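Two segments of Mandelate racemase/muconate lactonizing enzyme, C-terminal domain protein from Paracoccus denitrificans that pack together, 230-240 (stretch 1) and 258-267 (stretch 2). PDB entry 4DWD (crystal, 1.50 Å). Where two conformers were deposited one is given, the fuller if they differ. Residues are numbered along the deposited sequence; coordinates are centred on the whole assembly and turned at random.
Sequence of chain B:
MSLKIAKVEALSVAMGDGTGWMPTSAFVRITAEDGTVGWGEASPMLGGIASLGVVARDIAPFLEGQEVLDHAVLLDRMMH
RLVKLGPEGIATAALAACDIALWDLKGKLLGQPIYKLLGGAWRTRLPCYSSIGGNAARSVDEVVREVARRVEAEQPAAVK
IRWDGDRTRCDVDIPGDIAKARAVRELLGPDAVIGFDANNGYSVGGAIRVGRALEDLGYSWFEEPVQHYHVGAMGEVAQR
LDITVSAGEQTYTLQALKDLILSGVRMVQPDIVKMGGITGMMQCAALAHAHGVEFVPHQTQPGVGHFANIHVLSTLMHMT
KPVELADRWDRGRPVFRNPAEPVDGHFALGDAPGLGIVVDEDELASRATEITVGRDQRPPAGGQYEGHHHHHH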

# COMPACT_ATOMS: atom_id res chain seq x y z
N HIS B 230 -4.93 20.36 2.94
CA HIS B 230 -5.05 18.94 3.30
C HIS B 230 -5.21 18.12 2.04
O HIS B 230 -6.32 17.70 1.68
N VAL B 231 -4.10 17.85 1.36
CA VAL B 231 -4.14 17.17 0.07
C VAL B 231 -4.57 15.71 0.24
O VAL B 231 -5.38 15.18 -0.54
N GLY B 232 -4.04 15.04 1.27
CA GLY B 232 -4.47 13.68 1.57
C GLY B 232 -5.96 13.59 1.81
O GLY B 232 -6.65 12.72 1.24
N ALA B 233 -6.47 14.51 2.63
CA ALA B 233 -7.91 14.55 2.94
C ALA B 233 -8.76 14.85 1.72
O ALA B 233 -9.83 14.26 1.55
N MSE B 234 -8.29 15.76 0.87
CA MSE B 234 -9.01 16.09 -0.36
C MSE B 234 -9.20 14.87 -1.22
O MSE B 234 -10.32 14.58 -1.66
N GLY B 235 -8.13 14.11 -1.43
CA GLY B 235 -8.21 12.90 -2.24
C GLY B 235 -8.99 11.78 -1.58
O GLY B 235 -9.65 10.99 -2.25
N GLU B 236 -8.91 11.71 -0.25
CA GLU B 236 -9.68 10.72 0.52
C GLU B 236 -11.18 10.96 0.34
O GLU B 236 -11.95 10.02 0.06
N VAL B 237 -11.58 12.23 0.46
CA VAL B 237 -12.98 12.57 0.30
C VAL B 237 -13.41 12.25 -1.13
O VAL B 237 -14.50 11.67 -1.34
N ALA B 238 -12.54 12.55 -2.10
CA ALA B 238 -12.83 12.24 -3.51
C ALA B 238 -13.08 10.74 -3.72
O ALA B 238 -13.99 10.35 -4.44
N GLN B 239 -12.27 9.89 -3.09
CA GLN B 239 -12.42 8.46 -3.28
C GLN B 239 -13.57 7.87 -2.49
O GLN B 239 -14.11 6.85 -2.89
N ARG B 240 -13.94 8.51 -1.39
CA ARG B 240 -15.02 7.99 -0.53
C ARG B 240 -16.40 8.28 -1.11
O ARG B 240 -17.31 7.50 -0.91
N LYS B 258 0.44 16.78 -9.71
CA LYS B 258 0.67 15.35 -9.68
C LYS B 258 0.30 14.77 -8.30
O LYS B 258 -0.37 13.73 -8.23
N ASP B 259 0.72 15.44 -7.23
CA ASP B 259 0.42 14.98 -5.88
C ASP B 259 -1.09 14.98 -5.61
O ASP B 259 -1.60 14.07 -4.95
N LEU B 260 -1.79 15.99 -6.13
CA LEU B 260 -3.23 16.05 -5.95
C LEU B 260 -3.91 14.87 -6.65
O LEU B 260 -4.83 14.25 -6.11
N ILE B 261 -3.45 14.56 -7.86
CA ILE B 261 -3.98 13.42 -8.60
C ILE B 261 -3.68 12.12 -7.83
O ILE B 261 -4.56 11.27 -7.66
N LEU B 262 -2.44 11.96 -7.36
CA LEU B 262 -2.11 10.72 -6.66
C LEU B 262 -2.91 10.54 -5.37
O LEU B 262 -3.18 9.41 -4.96
N SER B 263 -3.33 11.65 -4.76
CA SER B 263 -4.12 11.57 -3.54
C SER B 263 -5.50 10.99 -3.78
O SER B 263 -6.15 10.52 -2.84
N GLY B 264 -5.98 11.04 -5.02
CA GLY B 264 -7.29 10.47 -5.34
C GLY B 264 -8.25 11.37 -6.08
O GLY B 264 -9.32 10.94 -6.45
N VAL B 265 -7.86 12.62 -6.32
CA VAL B 265 -8.71 13.58 -7.03
C VAL B 265 -8.77 13.25 -8.53
O VAL B 265 -7.73 13.03 -9.18
N ARG B 266 -9.99 13.23 -9.10
CA ARG B 266 -10.18 12.81 -10.48
C ARG B 266 -10.72 13.93 -11.38
O ARG B 266 -11.07 13.69 -12.52
N MSE B 267 -10.75 15.15 -10.85
CA MSE B 267 -11.12 16.34 -11.65
C MSE B 267 -10.28 17.47 -11.12
O MSE B 267 -10.41 17.84 -9.93

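The two stretches form a compact helix-to-helix-end contact, in which a glycine pair allows close backbone approach, flanked by apolar side chains and joined by one glutamine hydrogen bond. The helix axes approach to 8.3 Å at 41°, but the CA atoms of Gly-235 and Gly-264 lie only 4.0 Å apart. A CB on Gly-235 would clash with Ser-263 O, which instead receives a CA-H...O contact from Gly-235 CA at 3.2 Å. Gly-264 has positive phi in a Schellman motif, and a CB there would strike Gly-235 O and Gln-239 CG.

Val-231 (t) points toward stretch 2, its CG1 4.0 Å from Leu-260 CA and 4.2 Å from Leu-260 CD1. Met-234, a selenomethionine with chi1 t, has its CA-to-CB bond sideways; its CG meets Leu-260 CD1 at 4.2 Å and Val-265 CG2 at 3.9 Å, and its end leads away. Ala-238 CB extends this apolar patch, 4.3 Å from Val-265 CG2.

Gln-239 (m, m) brings its amide to the turn, where NE2 donates to Gly-264 O at 2.8 Å and lies over one face of the Arg-266 guanidinium. Ser-263 (p) also points inward, yet its OG bonds back to Leu-260 O at 2.7 Å. Water 1 bridges the backbones, donating to Gly-232 O (2.7 Å) and Ser-263 O (2.8 Å).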

# COMPACT_ATOMS: atom_id res chain seq x y z
CB HIS B 230 -6.25 18.69 4.23
CG HIS B 230 -6.25 19.53 5.49
ND1 HIS B 230 -5.16 19.65 6.29
CD2 HIS B 230 -7.26 20.25 6.11
CE1 HIS B 230 -5.47 20.44 7.34
NE2 HIS B 230 -6.76 20.80 7.22
CB VAL B 231 -2.79 17.28 -0.65
CG1 VAL B 231 -2.79 16.48 -1.95
CG2 VAL B 231 -2.48 18.73 -0.97
CB ALA B 233 -8.18 15.56 4.04
CB MSE B 234 -8.23 17.16 -1.11
CG MSE B 234 -8.97 17.76 -2.31
SE MSE B 234 -10.38 19.06 -1.80
CE MSE B 234 -9.12 20.46 -1.24
CB GLU B 236 -9.32 10.79 2.00
CG GLU B 236 -10.19 9.88 2.87
CD GLU B 236 -9.79 9.93 4.33
OE1 GLU B 236 -8.58 9.77 4.61
OE2 GLU B 236 -10.69 10.09 5.19
CB VAL B 237 -13.25 14.04 0.66
CG1 VAL B 237 -14.65 14.49 0.23
CG2 VAL B 237 -13.05 14.27 2.16
CB ALA B 238 -11.69 12.73 -4.40
CB GLN B 239 -11.11 7.74 -2.97
CG GLN B 239 -10.02 8.00 -4.00
CD GLN B 239 -10.35 7.43 -5.37
OE1 GLN B 239 -10.78 6.27 -5.49
NE2 GLN B 239 -10.16 8.23 -6.41
CB ARG B 240 -14.89 8.54 0.89
CG ARG B 240 -13.78 7.84 1.67
CD ARG B 240 -13.46 8.49 3.00
NE ARG B 240 -14.51 8.19 3.97
CZ ARG B 240 -14.47 8.56 5.24
NH1 ARG B 240 -13.44 9.25 5.70
NH2 ARG B 240 -15.49 8.24 6.04
CB LYS B 258 2.15 15.07 -10.04
CG LYS B 258 2.58 13.61 -9.99
CD LYS B 258 3.12 13.19 -8.62
CE LYS B 258 4.41 13.92 -8.21
NZ LYS B 258 4.89 13.50 -6.85
CB ASP B 259 1.14 15.83 -4.83
CG ASP B 259 2.64 15.54 -4.78
OD1 ASP B 259 3.04 14.41 -5.12
OD2 ASP B 259 3.42 16.44 -4.41
CB LEU B 260 -3.74 17.40 -6.46
CG LEU B 260 -5.23 17.69 -6.28
CD1 LEU B 260 -5.60 17.81 -4.81
CD2 LEU B 260 -5.57 18.98 -7.02
CB ILE B 261 -3.39 13.40 -10.01
CG1 ILE B 261 -3.97 14.57 -10.81
CG2 ILE B 261 -3.67 12.06 -10.70
CD1 ILE B 261 -3.29 14.76 -12.16
CB LEU B 262 -0.59 10.59 -6.43
CG LEU B 262 0.32 10.41 -7.66
CD1 LEU B 262 1.75 10.15 -7.19
CD2 LEU B 262 -0.14 9.37 -8.67
CB SER B 263 -4.26 12.95 -2.88
OG SER B 263 -5.28 13.73 -3.49
CB VAL B 265 -8.25 15.03 -6.75
CG1 VAL B 265 -9.03 16.02 -7.60
CG2 VAL B 265 -8.39 15.34 -5.25
CB ARG B 266 -11.08 11.57 -10.56
CG ARG B 266 -10.53 10.37 -9.78
CD ARG B 266 -9.24 9.87 -10.41
NE ARG B 266 -8.57 8.88 -9.57
CZ ARG B 266 -7.43 9.06 -8.92
NH1 ARG B 266 -6.78 10.23 -9.00
NH2 ARG B 266 -6.93 8.07 -8.20
CB MSE B 267 -12.62 16.63 -11.51
CG MSE B 267 -13.05 17.89 -12.26
SE MSE B 267 -15.01 18.11 -12.19
CE MSE B 267 -15.08 20.06 -12.17
O HOH W 1 -5.52 10.62 -0.09